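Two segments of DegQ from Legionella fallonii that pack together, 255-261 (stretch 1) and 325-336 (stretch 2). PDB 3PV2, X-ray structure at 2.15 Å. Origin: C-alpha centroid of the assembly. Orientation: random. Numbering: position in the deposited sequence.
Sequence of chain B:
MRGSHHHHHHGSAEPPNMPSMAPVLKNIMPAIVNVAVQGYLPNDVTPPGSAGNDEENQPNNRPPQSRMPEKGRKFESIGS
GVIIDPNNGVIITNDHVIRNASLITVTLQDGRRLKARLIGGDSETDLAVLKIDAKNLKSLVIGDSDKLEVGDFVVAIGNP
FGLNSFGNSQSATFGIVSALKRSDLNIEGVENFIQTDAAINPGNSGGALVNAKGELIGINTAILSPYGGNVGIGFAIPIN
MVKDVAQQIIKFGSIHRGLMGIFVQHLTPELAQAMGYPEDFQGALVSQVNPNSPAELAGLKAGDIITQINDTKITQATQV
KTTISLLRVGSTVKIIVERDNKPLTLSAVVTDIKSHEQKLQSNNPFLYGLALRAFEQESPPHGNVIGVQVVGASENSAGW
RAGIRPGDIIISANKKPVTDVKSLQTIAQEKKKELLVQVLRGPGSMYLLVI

Stretch 1 255-261: IHRGLMG
Stretch 2, residues 325-336: SLLRVGSTVKII

Two pieces of one DegQ chain meet here without a single direct hydrogen bond between them; side-chain packing and one bridging water do the work, and 474 Å² is buried, both sides summed. Stretch 1 is an irregular, mostly extended segment. Stretch 2 runs through a loop, makes a type II beta turn from Arg328 to Ser331, and enters a strand at Thr332. The register is set by two CA pairs: Arg257 CA lies 5.8 Å from Ser325 CA, and Gly258 CA lies 5.2 Å from Val329 CA.

Ile255 (phi/psi -91/121, chi1 and chi2 both m) opens the contact with its CB sideways, resting CG2 on Leu326 CD2 at 4.0 Å. Leu326, at -109/10 with rotamer m,t, also starts sideways, but its end comes nearer.

His256 (-105/97, chi1 t, chi2 99°) lies against the start of the turn. Its ring presents an edge to Val329, with His256 CD2 3.6 Å from Val329 CG2, while His256 CB is 3.7 Å from Arg328 NH2. The CB of Arg328 points away, yet the long side chain (chi1 m, chi2 -111°) brings its end back to His256.

Arg257 (-72/137, m,t,t with chi4 83°) runs past Ser325, placing CG 3.4 Å from Ser325 O; its NH2 reaches to 4.1 Å from Leu326 CD2. NH1 and NH2 of Arg257 are hydrogen-bonded elsewhere in the structure; across this contact the side chain only packs.

Gly258 (-115/-166) belongs to the closer of the two register pairs. Its CA sits 3.9 Å from Val329 CG2, and an ideal CB would point toward stretch 2 and clash with that methyl at 3.0 Å. Val329 (-47/139, chi1 t) points its own CB toward stretch 1. Water 1 joins the backbones: it accepts from Gly258 N at 2.9 Å and donates to Leu327 O at 2.4 Å.

The turn that presents Val329 is closed by Ser331 N to Arg328 O at 2.7 Å and by a very short bond from Ser331 OG to the same Arg328 O, 2.4 Å. Gly330 at its corner adopts 92/-28, where a CB would jam against the preceding carbonyl.

Leu259 (-120/139, t,p) turns away and makes no contact. Met260 (-120/-36, t,p,p) turns back toward stretch 2, packing CE 3.5 Å from Val333 CG1 and SD 4.5 Å from Ile335 CD1. Val333 and Ile335, alternate strand residues, both point toward it, whereas Lys334 between them stays out of reach. Gly261, at 90/30, ends the segment beyond contact.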

# COMPACT_ATOMS: atom_id res chain seq x y z
N ILE B 255 -23.56 25.59 39.10
CA ILE B 255 -24.98 25.51 38.88
C ILE B 255 -25.38 24.08 39.30
O ILE B 255 -24.85 23.12 38.76
CB ILE B 255 -25.38 25.68 37.37
CG1 ILE B 255 -24.81 26.97 36.76
CG2 ILE B 255 -26.90 25.58 37.20
CD1 ILE B 255 -24.99 28.16 37.60
N HIS B 256 -26.28 23.95 40.26
CA HIS B 256 -26.80 22.63 40.59
C HIS B 256 -28.22 22.54 40.03
O HIS B 256 -29.15 23.00 40.65
CB HIS B 256 -26.77 22.37 42.08
CG HIS B 256 -27.18 20.98 42.43
ND1 HIS B 256 -26.28 19.98 42.72
CD2 HIS B 256 -28.41 20.41 42.51
CE1 HIS B 256 -26.93 18.86 42.97
NE2 HIS B 256 -28.22 19.09 42.86
N ARG B 257 -28.35 21.96 38.85
CA ARG B 257 -29.62 21.84 38.18
C ARG B 257 -30.54 20.82 38.84
O ARG B 257 -30.11 19.73 39.23
CB ARG B 257 -29.41 21.42 36.74
CG ARG B 257 -28.89 22.50 35.89
CD ARG B 257 -28.49 21.99 34.55
NE ARG B 257 -28.09 23.11 33.72
CZ ARG B 257 -26.89 23.68 33.72
NH1 ARG B 257 -25.92 23.23 34.50
NH2 ARG B 257 -26.65 24.71 32.92
N GLY B 258 -31.81 21.19 38.96
CA GLY B 258 -32.80 20.33 39.57
C GLY B 258 -33.82 19.93 38.53
O GLY B 258 -33.66 20.17 37.33
N LEU B 259 -34.91 19.38 39.03
CA LEU B 259 -35.88 18.75 38.20
C LEU B 259 -37.22 19.44 38.34
O LEU B 259 -37.65 19.80 39.43
CB LEU B 259 -36.04 17.33 38.67
CG LEU B 259 -37.10 16.57 37.92
CD1 LEU B 259 -36.79 16.73 36.42
CD2 LEU B 259 -37.16 15.11 38.34
N MET B 260 -37.89 19.59 37.20
CA MET B 260 -39.29 20.00 37.17
C MET B 260 -40.20 18.95 36.49
O MET B 260 -41.30 18.73 36.95
CB MET B 260 -39.40 21.33 36.51
CG MET B 260 -40.83 21.81 36.38
SD MET B 260 -41.43 22.30 37.98
CE MET B 260 -40.24 23.64 38.32
N GLY B 261 -39.75 18.26 35.47
CA GLY B 261 -40.52 17.11 34.92
C GLY B 261 -41.55 17.42 33.81
O GLY B 261 -42.54 16.69 33.66
N SER B 325 -34.15 25.77 34.47
CA SER B 325 -32.88 25.08 34.58
C SER B 325 -32.00 25.60 35.68
O SER B 325 -31.26 24.84 36.27
CB SER B 325 -32.07 25.20 33.29
OG SER B 325 -31.38 26.44 33.30
N LEU B 326 -32.07 26.89 35.96
CA LEU B 326 -31.14 27.48 36.90
C LEU B 326 -31.80 27.87 38.21
O LEU B 326 -31.18 28.57 39.05
CB LEU B 326 -30.49 28.72 36.27
CG LEU B 326 -30.02 28.73 34.81
CD1 LEU B 326 -29.65 30.14 34.48
CD2 LEU B 326 -28.86 27.77 34.50
N LEU B 327 -33.04 27.46 38.42
CA LEU B 327 -33.61 27.60 39.76
C LEU B 327 -32.96 26.57 40.66
O LEU B 327 -32.49 25.52 40.22
CB LEU B 327 -35.13 27.41 39.76
CG LEU B 327 -36.03 28.54 39.23
CD1 LEU B 327 -35.25 29.57 38.43
CD2 LEU B 327 -37.14 27.93 38.45
N ARG B 328 -32.98 26.87 41.94
CA ARG B 328 -32.32 26.04 42.91
C ARG B 328 -33.22 24.93 43.43
O ARG B 328 -34.39 25.17 43.76
CB ARG B 328 -31.87 26.92 44.09
CG ARG B 328 -30.58 27.70 43.79
CD ARG B 328 -29.48 27.13 44.62
NE ARG B 328 -28.30 26.80 43.86
CZ ARG B 328 -27.35 26.00 44.32
NH1 ARG B 328 -27.46 25.48 45.53
NH2 ARG B 328 -26.30 25.73 43.57
N VAL B 329 -32.66 23.74 43.57
CA VAL B 329 -33.35 22.66 44.23
C VAL B 329 -33.92 23.27 45.49
O VAL B 329 -33.27 24.06 46.12
CB VAL B 329 -32.40 21.48 44.58
CG1 VAL B 329 -33.07 20.49 45.60
CG2 VAL B 329 -31.92 20.76 43.30
N GLY B 330 -35.14 22.92 45.85
CA GLY B 330 -35.83 23.55 46.95
C GLY B 330 -36.68 24.75 46.58
O GLY B 330 -37.63 25.03 47.31
N SER B 331 -36.37 25.49 45.51
CA SER B 331 -37.18 26.69 45.22
C SER B 331 -38.61 26.42 44.78
O SER B 331 -38.91 25.45 44.06
CB SER B 331 -36.56 27.69 44.26
OG SER B 331 -35.64 27.13 43.38
N THR B 332 -39.48 27.30 45.26
CA THR B 332 -40.87 27.33 44.86
C THR B 332 -40.89 28.17 43.58
O THR B 332 -40.22 29.21 43.49
CB THR B 332 -41.77 27.82 46.00
OG1 THR B 332 -41.92 26.76 46.95
CG2 THR B 332 -43.16 28.26 45.52
N VAL B 333 -41.55 27.63 42.56
CA VAL B 333 -41.75 28.37 41.33
C VAL B 333 -43.22 28.53 40.96
O VAL B 333 -44.02 27.58 41.08
CB VAL B 333 -40.91 27.82 40.14
CG1 VAL B 333 -40.45 26.41 40.38
CG2 VAL B 333 -41.66 27.97 38.87
N LYS B 334 -43.54 29.76 40.53
CA LYS B 334 -44.89 30.11 40.19
C LYS B 334 -45.04 29.89 38.68
O LYS B 334 -44.23 30.36 37.92
CB LYS B 334 -45.16 31.56 40.56
CG LYS B 334 -46.37 32.18 39.92
CD LYS B 334 -46.65 33.54 40.49
CE LYS B 334 -47.37 34.39 39.48
NZ LYS B 334 -47.48 35.83 39.88
N ILE B 335 -46.06 29.16 38.25
CA ILE B 335 -46.25 28.93 36.80
C ILE B 335 -47.64 29.33 36.40
O ILE B 335 -48.59 28.86 36.97
CB ILE B 335 -46.02 27.45 36.39
CG1 ILE B 335 -44.63 26.94 36.81
CG2 ILE B 335 -46.13 27.34 34.91
CD1 ILE B 335 -44.51 25.36 36.94
N ILE B 336 -47.78 30.21 35.42
CA ILE B 336 -49.11 30.65 35.00
C ILE B 336 -49.34 30.02 33.65
O ILE B 336 -48.51 30.13 32.81
CB ILE B 336 -49.24 32.22 34.93
CG1 ILE B 336 -49.15 32.84 36.34
CG2 ILE B 336 -50.60 32.68 34.31
CD1 ILE B 336 -49.32 34.36 36.31
O HOH W 1 -32.84 23.87 38.50